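Local coordinates for dehalogenase (Rhodospirillaceae, PDB 6A41), which probably removes halide from halohydrin-like substrates, being a dehalogenase built on the Rossmann-like fold of the short-chain dehydrogenases/reductases, at residues S43-Y48 / A55-A60; F133-A138 / S151-G156; A147-A152 / P185-P190; S179-N184 / T203-L208. One frame throughout, in Å; residues are numbered along the deposited sequence.

Interaction 1 of 4, residues S43-Y48 / A55-A60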
loop_
_atom_site.group_PDB
_atom_site.type_symbol
_atom_site.label_atom_id
_atom_site.label_comp_id
_atom_site.label_asym_id
_atom_site.label_seq_id
_atom_site.Cartn_x
_atom_site.Cartn_y
_atom_site.Cartn_z
ATOM N N SER A 43 0.566 44.199 10.094
ATOM C CA SER A 43 0.489 43.668 11.447
ATOM C C SER A 43 0.545 42.122 11.549
ATOM O O SER A 43 1.047 41.542 12.561
ATOM C CB SER A 43 -0.749 44.160 12.170
ATOM O OG SER A 43 -1.887 43.755 11.461
ATOM N N ALA A 44 -0.030 41.446 10.583
ATOM C CA ALA A 44 0.084 39.997 10.526
ATOM C C ALA A 44 1.510 39.553 10.315
ATOM O O ALA A 44 1.953 38.602 10.940
ATOM C CB ALA A 44 -0.757 39.407 9.427
ATOM N N ARG A 45 2.207 40.185 9.383
ATOM C CA ARG A 45 3.667 39.947 9.193
ATOM C C ARG A 45 4.479 40.162 10.445
ATOM O O ARG A 45 5.319 39.322 10.804
ATOM C CB ARG A 45 4.238 40.810 8.079
ATOM C CG ARG A 45 3.575 40.534 6.740
ATOM C CD ARG A 45 4.431 41.035 5.596
ATOM N NE ARG A 45 4.704 42.494 5.602
ATOM C CZ ARG A 45 3.909 43.433 5.063
ATOM N NH1 ARG A 45 2.767 43.147 4.464
ATOM N NH2 ARG A 45 4.273 44.695 5.136
ATOM N N HIS A 46 4.178 41.262 11.153
ATOM C CA HIS A 46 4.859 41.610 12.392
ATOM C C HIS A 46 4.614 40.602 13.520
ATOM O O HIS A 46 5.511 40.253 14.233
ATOM C CB HIS A 46 4.528 43.031 12.879
ATOM C CG HIS A 46 4.921 44.116 11.874
ATOM N ND1 HIS A 46 4.358 45.408 11.865
ATOM C CD2 HIS A 46 5.757 44.069 10.786
ATOM C CE1 HIS A 46 4.867 46.100 10.853
ATOM N NE2 HIS A 46 5.675 45.301 10.161
ATOM N N LYS A 47 3.419 40.174 13.682
ATOM C CA LYS A 47 3.056 39.144 14.654
ATOM C C LYS A 47 3.777 37.798 14.353
ATOM O O LYS A 47 4.361 37.145 15.272
ATOM C CB LYS A 47 1.558 38.990 14.547
ATOM C CG LYS A 47 0.862 38.050 15.453
ATOM C CD LYS A 47 -0.655 38.144 15.156
ATOM C CE LYS A 47 -1.431 38.172 16.463
ATOM N NZ LYS A 47 -0.950 36.970 17.202
ATOM N N TYR A 48 3.818 37.390 13.075
ATOM C CA TYR A 48 4.552 36.109 12.754
ATOM C C TYR A 48 6.062 36.238 13.098
ATOM O O TYR A 48 6.712 35.401 13.685
ATOM C CB TYR A 48 4.336 35.751 11.291
ATOM C CG TYR A 48 5.134 34.561 10.800
ATOM C CD1 TYR A 48 4.801 33.262 11.187
ATOM C CD2 TYR A 48 6.206 34.757 9.989
ATOM C CE1 TYR A 48 5.528 32.168 10.763
ATOM C CE2 TYR A 48 6.925 33.684 9.564
ATOM C CZ TYR A 48 6.611 32.364 9.992
ATOM O OH TYR A 48 7.373 31.285 9.385
ATOM N N ALA A 55 12.477 34.176 11.042
ATOM C CA ALA A 55 11.596 33.850 9.906
ATOM C C ALA A 55 11.182 35.162 9.206
ATOM O O ALA A 55 10.987 36.138 9.881
ATOM C CB ALA A 55 10.354 33.134 10.338
ATOM N N HIS A 56 11.053 35.142 7.887
ATOM C CA HIS A 56 10.652 36.331 7.084
ATOM C C HIS A 56 9.217 36.120 6.519
ATOM O O HIS A 56 8.949 35.192 5.688
ATOM C CB HIS A 56 11.606 36.520 5.934
ATOM C CG HIS A 56 11.256 37.698 5.044
ATOM N ND1 HIS A 56 11.529 39.012 5.395
ATOM C CD2 HIS A 56 10.692 37.757 3.813
ATOM C CE1 HIS A 56 11.053 39.828 4.452
ATOM N NE2 HIS A 56 10.597 39.087 3.450
ATOM N N ALA A 57 8.317 37.012 6.847
ATOM C CA ALA A 57 6.952 36.991 6.291
ATOM C C ALA A 57 6.967 37.742 4.935
ATOM O O ALA A 57 7.326 38.936 4.876
ATOM C CB ALA A 57 6.001 37.624 7.292
ATOM N N LEU A 58 6.579 37.076 3.852
ATOM C CA LEU A 58 6.585 37.688 2.526
ATOM C C LEU A 58 5.317 38.507 2.341
ATOM O O LEU A 58 4.179 38.077 2.729
ATOM C CB LEU A 58 6.577 36.572 1.484
ATOM C CG LEU A 58 7.892 35.784 1.515
ATOM C CD1 LEU A 58 7.657 34.423 0.819
ATOM C CD2 LEU A 58 8.944 36.522 0.727
ATOM N N SER A 59 5.471 39.690 1.790
ATOM C CA SER A 59 4.334 40.609 1.734
ATOM C C SER A 59 3.476 40.354 0.461
ATOM O O SER A 59 2.349 40.788 0.388
ATOM C CB SER A 59 4.829 42.074 1.819
ATOM O OG SER A 59 5.718 42.254 0.760
ATOM N N ALA A 60 3.949 39.544 -0.475
ATOM C CA ALA A 60 3.115 39.171 -1.665
ATOM C C ALA A 60 2.379 37.919 -1.365
ATOM O O ALA A 60 2.938 36.993 -0.725
ATOM C CB ALA A 60 3.957 39.015 -2.918
#
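R45 and Y48, one helical turn apart, reach down from helix 42-51 and straddle the methyl group of A57 on the edge strand 56-57. R45 starts this cover near its backbone: R45 CB meets A57 CB at 3.7 Å, and CG lies beside the same methyl. Farther out, R45 CD passes alongside the A57 carbonyl, 3.6 Å from A57 O. A bend at chi3 (-61°) then turns the guanidinium across S59, whose CB sits over one face of the group, offset toward its rim and 3.5 Å from R45 NH1. NH1 itself is spent on F39 O in the loop before the helix.

Y48 leaves its backbone the other way, with CG anti to the backbone N (chi1 174°), and its ring lies against the two alanine methyls. Y48 CE2 is 3.6 Å from A55 CB, while Y48 CD2 meets A57 CB at 3.9 Å. The rings of F39 and F52 pack on it from elsewhere, and the phenol OH is hydrogen-bonded to T22 OG1. A57 N in turn is hydrogen-bonded to E49 OE2 of the same helix.

The contact closes the beta-alpha-beta unit of strand 31-34, helix 42-51 and strand 56-57 at one margin of the parallel sheet. Small methyls let the helix settle close, with the R45 and A57 CA atoms 5.3 Å apart, while both long side chains place their polar ends on partners elsewhere. Between these segments the fit rests on dispersion and shape, while E49, F39 and T22 supply the polar ties.

Interaction 2 of 4, residues F133-A138 / S151-G156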
loop_
_atom_site.group_PDB
_atom_site.type_symbol
_atom_site.label_atom_id
_atom_site.label_comp_id
_atom_site.label_asym_id
_atom_site.label_seq_id
_atom_site.Cartn_x
_atom_site.Cartn_y
_atom_site.Cartn_z
ATOM N N PHE A 133 4.782 17.995 0.394
ATOM C CA PHE A 133 3.387 18.273 0.532
ATOM C C PHE A 133 2.970 17.982 1.942
ATOM O O PHE A 133 3.098 16.805 2.443
ATOM C CB PHE A 133 2.567 17.491 -0.508
ATOM C CG PHE A 133 2.804 17.910 -1.941
ATOM C CD1 PHE A 133 3.893 17.443 -2.642
ATOM C CD2 PHE A 133 1.905 18.675 -2.607
ATOM C CE1 PHE A 133 4.120 17.790 -3.970
ATOM C CE2 PHE A 133 2.151 19.060 -3.947
ATOM C CZ PHE A 133 3.290 18.649 -4.575
ATOM N N VAL A 134 2.388 18.916 2.625
ATOM C CA VAL A 134 1.817 18.556 3.949
ATOM C C VAL A 134 0.385 18.128 3.702
ATOM O O VAL A 134 -0.425 18.938 3.240
ATOM C CB VAL A 134 1.772 19.669 4.925
ATOM C CG1 VAL A 134 1.448 19.148 6.311
ATOM C CG2 VAL A 134 3.149 20.323 4.946
ATOM N N SER A 135 0.116 16.845 3.954
ATOM C CA SER A 135 -1.147 16.229 3.494
ATOM C C SER A 135 -1.799 15.416 4.649
ATOM O O SER A 135 -1.524 15.715 5.817
ATOM C CB SER A 135 -0.911 15.309 2.261
ATOM O OG SER A 135 -2.135 14.953 1.631
ATOM N N SER A 136 -2.634 14.450 4.315
ATOM C CA SER A 136 -3.404 13.723 5.265
ATOM C C SER A 136 -3.212 12.248 5.173
ATOM O O SER A 136 -2.997 11.764 4.039
ATOM C CB SER A 136 -4.871 14.081 5.131
ATOM O OG SER A 136 -5.676 13.280 5.954
ATOM N N ALA A 137 -3.189 11.543 6.305
ATOM C CA ALA A 137 -3.246 10.084 6.304
ATOM C C ALA A 137 -4.671 9.527 5.954
ATOM O O ALA A 137 -4.834 8.312 5.840
ATOM C CB ALA A 137 -2.738 9.431 7.629
ATOM N N ALA A 138 -5.683 10.394 5.936
ATOM C CA ALA A 138 -7.005 9.891 5.836
ATOM C C ALA A 138 -7.240 8.934 4.631
ATOM O O ALA A 138 -7.864 7.900 4.834
ATOM C CB ALA A 138 -8.018 10.974 5.745
ATOM N N SER A 151 -10.943 12.290 -0.703
ATOM C CA SER A 151 -10.645 12.205 -2.106
ATOM C C SER A 151 -9.713 13.345 -2.526
ATOM O O SER A 151 -8.737 13.126 -3.260
ATOM C CB SER A 151 -11.972 12.230 -2.957
ATOM O OG SER A 151 -11.628 12.375 -4.387
ATOM N N ALA A 152 -9.965 14.554 -2.056
ATOM C CA ALA A 152 -9.094 15.663 -2.421
ATOM C C ALA A 152 -7.708 15.491 -1.809
ATOM O O ALA A 152 -6.748 15.819 -2.443
ATOM C CB ALA A 152 -9.701 16.977 -1.950
ATOM N N ARG A 153 -7.592 14.966 -0.586
ATOM C CA ARG A 153 -6.262 14.639 0.003
ATOM C C ARG A 153 -5.611 13.546 -0.815
ATOM O O ARG A 153 -4.429 13.539 -1.009
ATOM C CB ARG A 153 -6.436 14.139 1.411
ATOM C CG ARG A 153 -6.726 15.265 2.376
ATOM C CD ARG A 153 -5.595 16.253 2.467
ATOM N NE ARG A 153 -5.659 17.234 3.536
ATOM C CZ ARG A 153 -4.822 18.281 3.607
ATOM N NH1 ARG A 153 -3.936 18.560 2.649
ATOM N NH2 ARG A 153 -4.933 19.094 4.599
ATOM N N ALA A 154 -6.407 12.565 -1.240
ATOM C CA ALA A 154 -5.837 11.523 -2.135
ATOM C C ALA A 154 -5.247 12.151 -3.429
ATOM O O ALA A 154 -4.289 11.639 -3.931
ATOM C CB ALA A 154 -6.884 10.497 -2.521
ATOM N N ALA A 155 -5.927 13.161 -3.987
ATOM C CA ALA A 155 -5.439 13.830 -5.223
ATOM C C ALA A 155 -4.103 14.467 -4.951
ATOM O O ALA A 155 -3.180 14.351 -5.765
ATOM C CB ALA A 155 -6.431 14.867 -5.728
ATOM N N GLY A 156 -3.996 15.064 -3.791
ATOM C CA GLY A 156 -2.739 15.675 -3.358
ATOM C C GLY A 156 -1.644 14.636 -3.279
ATOM O O GLY A 156 -0.524 14.809 -3.847
HETATM O O HOH W 1 -3.254 17.083 0.269
#
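R153 and S136 have the closest backbones where strand 133-136 and helix 151-156 run in largely opposed directions, their axes 7.9 Å apart at 146°. The R153 chain, bent at chi2 (-63°), folds back along the strand: R153 CG and CD press on S136 CB, the CD contact being 3.5 Å. Beyond it the guanidinium lies along the strand backbone, with S136 N and S135 CA over one face. R153 NH1 ends 3.6 Å from V134 O, set obliquely to the group.

The link to S135 runs through water 1, which lies in the guanidinium plane at its edge, accepts from R153 NH1 at 2.9 Å and donates to S135 OG at 2.8 Å. S135 OG is also hydrogen-bonded to N157 OD1. S136 OG accepts from A138 N at 2.9 Å, forming an ST turn that steadies the serine as the strand ends.

S136, Y149 and R153 match the Ser-Tyr-Arg triad of halohydrin dehalogenases. R153 NE is hydrogen-bonded to Y149 OH and NH2 to D84 O, so three separate nitrogens are held; this fixes the rotation of the guanidinium and probably positions the tyrosine hydroxyl in the site.

Interaction 3 of 4, residues A147-A152 / P185-P190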
loop_
_atom_site.group_PDB
_atom_site.type_symbol
_atom_site.label_atom_id
_atom_site.label_comp_id
_atom_site.label_asym_id
_atom_site.label_seq_id
_atom_site.Cartn_x
_atom_site.Cartn_y
_atom_site.Cartn_z
ATOM N N ALA A 147 -16.037 11.733 2.335
ATOM C CA ALA A 147 -15.347 11.272 1.183
ATOM C C ALA A 147 -14.815 12.367 0.277
ATOM O O ALA A 147 -13.771 12.217 -0.335
ATOM C CB ALA A 147 -16.272 10.361 0.403
ATOM N N PRO A 148 -15.569 13.468 0.115
ATOM C CA PRO A 148 -14.951 14.596 -0.680
ATOM C C PRO A 148 -13.607 15.110 -0.134
ATOM O O PRO A 148 -12.654 15.256 -0.945
ATOM C CB PRO A 148 -16.030 15.664 -0.691
ATOM C CG PRO A 148 -17.303 14.831 -0.566
ATOM C CD PRO A 148 -16.888 13.896 0.593
ATOM N N TYR A 149 -13.543 15.303 1.162
ATOM C CA TYR A 149 -12.308 15.688 1.796
ATOM C C TYR A 149 -11.193 14.628 1.534
ATOM O O TYR A 149 -10.043 14.957 1.171
ATOM C CB TYR A 149 -12.506 15.845 3.292
ATOM C CG TYR A 149 -11.189 16.140 3.976
ATOM C CD1 TYR A 149 -10.593 17.392 3.933
ATOM C CD2 TYR A 149 -10.469 15.141 4.608
ATOM C CE1 TYR A 149 -9.350 17.615 4.555
ATOM C CE2 TYR A 149 -9.234 15.420 5.177
ATOM C CZ TYR A 149 -8.724 16.656 5.158
ATOM O OH TYR A 149 -7.469 16.870 5.731
ATOM N N VAL A 150 -11.515 13.372 1.729
ATOM C CA VAL A 150 -10.511 12.307 1.661
ATOM C C VAL A 150 -9.997 12.205 0.220
ATOM O O VAL A 150 -8.814 12.016 -0.064
ATOM C CB VAL A 150 -11.081 10.959 2.205
ATOM C CG1 VAL A 150 -10.044 9.858 2.053
ATOM C CG2 VAL A 150 -11.431 11.096 3.678
ATOM N N SER A 151 -10.943 12.290 -0.703
ATOM C CA SER A 151 -10.645 12.205 -2.106
ATOM C C SER A 151 -9.713 13.345 -2.526
ATOM O O SER A 151 -8.737 13.126 -3.260
ATOM C CB SER A 151 -11.972 12.230 -2.957
ATOM O OG SER A 151 -11.628 12.375 -4.387
ATOM N N ALA A 152 -9.965 14.554 -2.056
ATOM C CA ALA A 152 -9.094 15.663 -2.421
ATOM C C ALA A 152 -7.708 15.491 -1.809
ATOM O O ALA A 152 -6.748 15.819 -2.443
ATOM C CB ALA A 152 -9.701 16.977 -1.950
ATOM N N PRO A 185 -4.350 23.982 13.991
ATOM C CA PRO A 185 -5.551 24.809 13.988
ATOM C C PRO A 185 -6.663 24.426 13.050
ATOM O O PRO A 185 -7.789 24.877 13.274
ATOM C CB PRO A 185 -4.993 26.204 13.705
ATOM C CG PRO A 185 -3.750 25.967 12.950
ATOM C CD PRO A 185 -3.154 24.771 13.580
ATOM N N ASP A 186 -6.379 23.659 12.007
ATOM C CA ASP A 186 -7.347 23.280 10.970
ATOM C C ASP A 186 -8.220 22.068 11.324
ATOM O O ASP A 186 -9.448 22.102 11.185
ATOM C CB ASP A 186 -6.640 23.121 9.616
ATOM C CG ASP A 186 -6.279 24.455 9.088
ATOM O OD1 ASP A 186 -5.253 25.067 9.563
ATOM O OD2 ASP A 186 -7.112 25.011 8.342
ATOM N N TYR A 187 -7.583 21.013 11.804
ATOM C CA TYR A 187 -8.237 19.750 12.033
ATOM C C TYR A 187 -8.353 19.367 13.525
ATOM O O TYR A 187 -9.229 18.564 13.838
ATOM C CB TYR A 187 -7.494 18.668 11.222
ATOM C CG TYR A 187 -7.470 19.044 9.727
ATOM C CD1 TYR A 187 -8.630 19.282 9.047
ATOM C CD2 TYR A 187 -6.302 19.264 9.088
ATOM C CE1 TYR A 187 -8.604 19.774 7.726
ATOM C CE2 TYR A 187 -6.247 19.679 7.738
ATOM C CZ TYR A 187 -7.385 19.856 7.053
ATOM O OH TYR A 187 -7.332 20.373 5.738
ATOM N N PHE A 188 -7.401 19.820 14.403
ATOM C CA PHE A 188 -7.401 19.410 15.832
ATOM C C PHE A 188 -7.155 20.658 16.672
ATOM O O PHE A 188 -6.107 20.802 17.249
ATOM C CB PHE A 188 -6.392 18.255 16.104
ATOM C CG PHE A 188 -6.761 17.030 15.344
ATOM C CD1 PHE A 188 -7.731 16.187 15.838
ATOM C CD2 PHE A 188 -6.240 16.861 14.019
ATOM C CE1 PHE A 188 -8.207 15.128 15.021
ATOM C CE2 PHE A 188 -6.686 15.834 13.220
ATOM C CZ PHE A 188 -7.658 14.946 13.750
ATOM N N PRO A 189 -8.091 21.565 16.645
ATOM C CA PRO A 189 -7.872 22.844 17.279
ATOM C C PRO A 189 -8.152 22.785 18.763
ATOM O O PRO A 189 -8.672 21.781 19.242
ATOM C CB PRO A 189 -8.905 23.774 16.578
ATOM C CG PRO A 189 -10.050 22.862 16.300
ATOM C CD PRO A 189 -9.377 21.550 15.873
ATOM N N PRO A 190 -7.854 23.881 19.481
ATOM C CA PRO A 190 -7.969 23.854 20.959
ATOM C C PRO A 190 -9.323 23.510 21.402
ATOM O O PRO A 190 -9.451 22.808 22.410
ATOM C CB PRO A 190 -7.522 25.260 21.403
ATOM C CG PRO A 190 -6.588 25.635 20.260
ATOM C CD PRO A 190 -7.296 25.168 19.024
#
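Y149 swings its CG anti to the backbone N (chi1 175°), whereas Y187 sets CG anti to its carbonyl carbon (chi1 -57°); these turns send the two phenols at each other from opposite directions, though the nearest CA atoms, those of Y149 and Y187, are still 11.7 Å apart. They meet as an offset edge-to-face pair, the edge of Y149 toward the face of Y187, with ring centroids 5.5 Å apart and planes at 62°. The hydroxyl of Y149 makes the closest approach: Y149 OH stands over that face toward the rim, 3.3 Å from Y187 CZ. Y149 CE1 follows at 3.9 Å from Y187 CZ. Taken from the other ring, Y187 OH lies at the edge of Y149, near its plane and 3.6 Å from Y149 CE1.

The pair joins the start of helix 147-158 to the loop that follows strand 172-179. In halohydrin dehalogenases, relatives of the short-chain dehydrogenases/reductases, this helix carries the tyrosine and arginine of the catalytic triad, and the loop takes part in the halide pocket; Y149 and Y187 fall at places consistent with both roles.

Each phenol has its polar partner elsewhere: the hydroxyl of Y149 is engaged by the triad arginine, and Y187 OH is hydrogen-bonded to Y86 O. D186 CB closes the other face of Y187, 3.9 Å above the plane and over the ring centre. The D186 carboxylate is tied down by a salt bridge to K15 and a hydrogen bond from F16 N, and F16 meets Y187 edge-to-face.

Interaction 4 of 4, residues S179-N184 / T203-L208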
loop_
_atom_site.group_PDB
_atom_site.type_symbol
_atom_site.label_atom_id
_atom_site.label_comp_id
_atom_site.label_asym_id
_atom_site.label_seq_id
_atom_site.Cartn_x
_atom_site.Cartn_y
_atom_site.Cartn_z
ATOM N N SER A 179 -0.406 13.521 7.505
ATOM C CA SER A 179 -0.769 13.749 8.927
ATOM C C SER A 179 -2.159 13.309 9.297
ATOM O O SER A 179 -3.085 13.310 8.499
ATOM C CB SER A 179 -0.672 15.244 9.287
ATOM O OG SER A 179 -0.620 15.479 10.690
ATOM N N ASN A 180 -2.327 12.914 10.558
ATOM C CA ASN A 180 -3.673 12.906 11.168
ATOM C C ASN A 180 -3.475 12.919 12.712
ATOM O O ASN A 180 -2.472 12.506 13.235
ATOM C CB ASN A 180 -4.530 11.636 10.755
ATOM C CG ASN A 180 -6.112 11.857 10.784
ATOM O OD1 ASN A 180 -6.890 10.914 10.461
ATOM N ND2 ASN A 180 -6.546 12.988 11.190
ATOM N N TYR A 181 -4.488 13.419 13.423
ATOM C CA TYR A 181 -4.506 13.515 14.859
ATOM C C TYR A 181 -3.355 14.330 15.424
ATOM O O TYR A 181 -2.880 13.954 16.509
ATOM C CB TYR A 181 -4.554 12.084 15.490
ATOM C CG TYR A 181 -5.811 11.393 15.081
ATOM C CD1 TYR A 181 -6.982 11.806 15.621
ATOM C CD2 TYR A 181 -5.837 10.347 14.188
ATOM C CE1 TYR A 181 -8.179 11.260 15.277
ATOM C CE2 TYR A 181 -7.014 9.775 13.792
ATOM C CZ TYR A 181 -8.221 10.207 14.364
ATOM O OH TYR A 181 -9.478 9.702 13.978
ATOM N N VAL A 182 -2.888 15.369 14.704
ATOM C CA VAL A 182 -1.839 16.258 15.162
ATOM C C VAL A 182 -2.497 17.571 15.563
ATOM O O VAL A 182 -3.265 18.137 14.752
ATOM C CB VAL A 182 -0.783 16.554 14.128
ATOM C CG1 VAL A 182 0.233 17.572 14.688
ATOM C CG2 VAL A 182 -0.102 15.291 13.675
ATOM N N GLU A 183 -2.241 18.010 16.805
ATOM C CA GLU A 183 -2.736 19.321 17.294
ATOM C C GLU A 183 -2.396 20.344 16.233
ATOM O O GLU A 183 -1.230 20.545 15.907
ATOM C CB GLU A 183 -2.093 19.709 18.595
ATOM C CG GLU A 183 -2.441 18.710 19.673
ATOM C CD GLU A 183 -1.680 18.945 21.003
ATOM O OE1 GLU A 183 -0.868 19.891 21.081
ATOM O OE2 GLU A 183 -1.914 18.164 21.941
ATOM N N ASN A 184 -3.429 21.014 15.725
ATOM C CA ASN A 184 -3.269 22.016 14.729
ATOM C C ASN A 184 -4.489 22.791 14.556
ATOM O O ASN A 184 -5.575 22.278 14.817
ATOM C CB ASN A 184 -2.742 21.417 13.420
ATOM C CG ASN A 184 -3.766 20.790 12.539
ATOM O OD1 ASN A 184 -4.500 21.524 11.849
ATOM N ND2 ASN A 184 -3.716 19.430 12.388
ATOM N N THR A 203 -8.481 9.186 21.090
ATOM C CA THR A 203 -7.267 8.519 21.511
ATOM C C THR A 203 -7.413 7.052 21.693
ATOM O O THR A 203 -6.448 6.330 21.525
ATOM C CB THR A 203 -6.718 9.159 22.764
ATOM O OG1 THR A 203 -7.668 9.087 23.805
ATOM C CG2 THR A 203 -6.344 10.623 22.446
ATOM N N ALA A 204 -8.614 6.575 21.959
ATOM C CA ALA A 204 -8.872 5.111 21.944
ATOM C C ALA A 204 -8.632 4.441 20.602
ATOM O O ALA A 204 -8.346 3.268 20.597
ATOM C CB ALA A 204 -10.300 4.783 22.374
ATOM N N GLN A 205 -8.601 5.181 19.522
ATOM C CA GLN A 205 -8.418 4.637 18.168
ATOM C C GLN A 205 -7.054 4.970 17.522
ATOM O O GLN A 205 -6.819 4.728 16.382
ATOM C CB GLN A 205 -9.570 5.173 17.274
ATOM C CG GLN A 205 -9.330 6.519 16.511
ATOM C CD GLN A 205 -10.243 6.532 15.328
ATOM O OE1 GLN A 205 -11.281 7.232 15.305
ATOM N NE2 GLN A 205 -9.989 5.640 14.406
ATOM N N ILE A 206 -6.162 5.550 18.322
ATOM C CA ILE A 206 -4.773 5.795 17.922
ATOM C C ILE A 206 -3.825 4.851 18.671
ATOM O O ILE A 206 -3.827 4.890 19.905
ATOM C CB ILE A 206 -4.411 7.214 18.271
ATOM C CG1 ILE A 206 -5.351 8.221 17.579
ATOM C CG2 ILE A 206 -2.972 7.548 17.914
ATOM C CD1 ILE A 206 -5.228 9.634 18.113
ATOM N N PRO A 207 -2.939 4.133 17.974
ATOM C CA PRO A 207 -2.084 3.197 18.737
ATOM C C PRO A 207 -1.212 3.812 19.830
ATOM O O PRO A 207 -1.002 3.168 20.907
ATOM C CB PRO A 207 -1.227 2.514 17.674
ATOM C CG PRO A 207 -2.171 2.445 16.515
ATOM C CD PRO A 207 -3.022 3.750 16.545
ATOM N N LEU A 208 -0.741 5.031 19.622
ATOM C CA LEU A 208 0.041 5.631 20.653
ATOM C C LEU A 208 -0.817 6.237 21.745
ATOM O O LEU A 208 -0.320 6.740 22.688
ATOM C CB LEU A 208 0.902 6.714 20.038
ATOM C CG LEU A 208 2.102 6.171 19.241
ATOM C CD1 LEU A 208 2.843 7.381 18.737
ATOM C CD2 LEU A 208 3.036 5.308 20.037
#
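Y181 meets I206 from its first side-chain atom onward. Y181 CB lies 3.7 Å from I206 CD1, and Y181 CG comes a little nearer to the same methyl at 3.6 Å. CD1 of the tyrosine also borders I206 CD1, while Y181 CD2 is 4.0 Å from I206 CG1. That CG1 stands over one face of the ring, 4.2 Å from the Y181 centroid and 18° off the normal, a CH-pi contact. The isoleucine reaches there because its CG1 branch is anti to the carbonyl carbon (chi1 -58°), which lays CG1 and CD1 across the near half of the ring. Past the ring, Y181 OH reaches the side chain of Q205, 3.5 Å from Q205 CD; the two side chains cross at about a right angle, with ring and amide planes 41° apart.

The base of the tyrosine sits in a left-handed backbone conformation, which turns the loop just after strand 172-179. Farther on, N184 ND2 donates to V182 O at 2.7 Å, a bent bond that ties the loop back on itself.

Other aromatic groups complete the surroundings of the ring: W243 near the C-terminus meets it edge-to-face, F188 packs on it at a slant, and F231 of the third subunit also touches it. Contact with I206 therefore fastens the turn after helix 196-204 to an aromatic cluster that reaches the subunit interface. Such a loop, leaving the sixth strand of the Rossmann-like sheet, is where halohydrin dehalogenases form their halide pocket, in place of the nicotinamide site of short-chain dehydrogenases/reductases.

Overall arrangement
Interaction 1 closes before the others open along the chain and stands apart, its centre 26 to 31 Å from theirs, at the sheet edge carrying strand 56-57. Interactions 2, 3 and 4 gather around the C-terminal ends of strands 129-136 and 172-179. Interactions 2 and 3, centres 10 Å apart, share S151 and A152 on helix 147-158, which also meets the second subunit. Interaction 2 closes before interaction 4 opens; probable backbone hydrogen bonds of S135 and A137 with S179 link them. Interactions 3 and 4, centres 13 Å apart, alternate their segments, and F188 packs on the Y181 backbone. The probable triad and halide loop thus form one continuous region, well away from interaction 1 and its beta-alpha-beta unit.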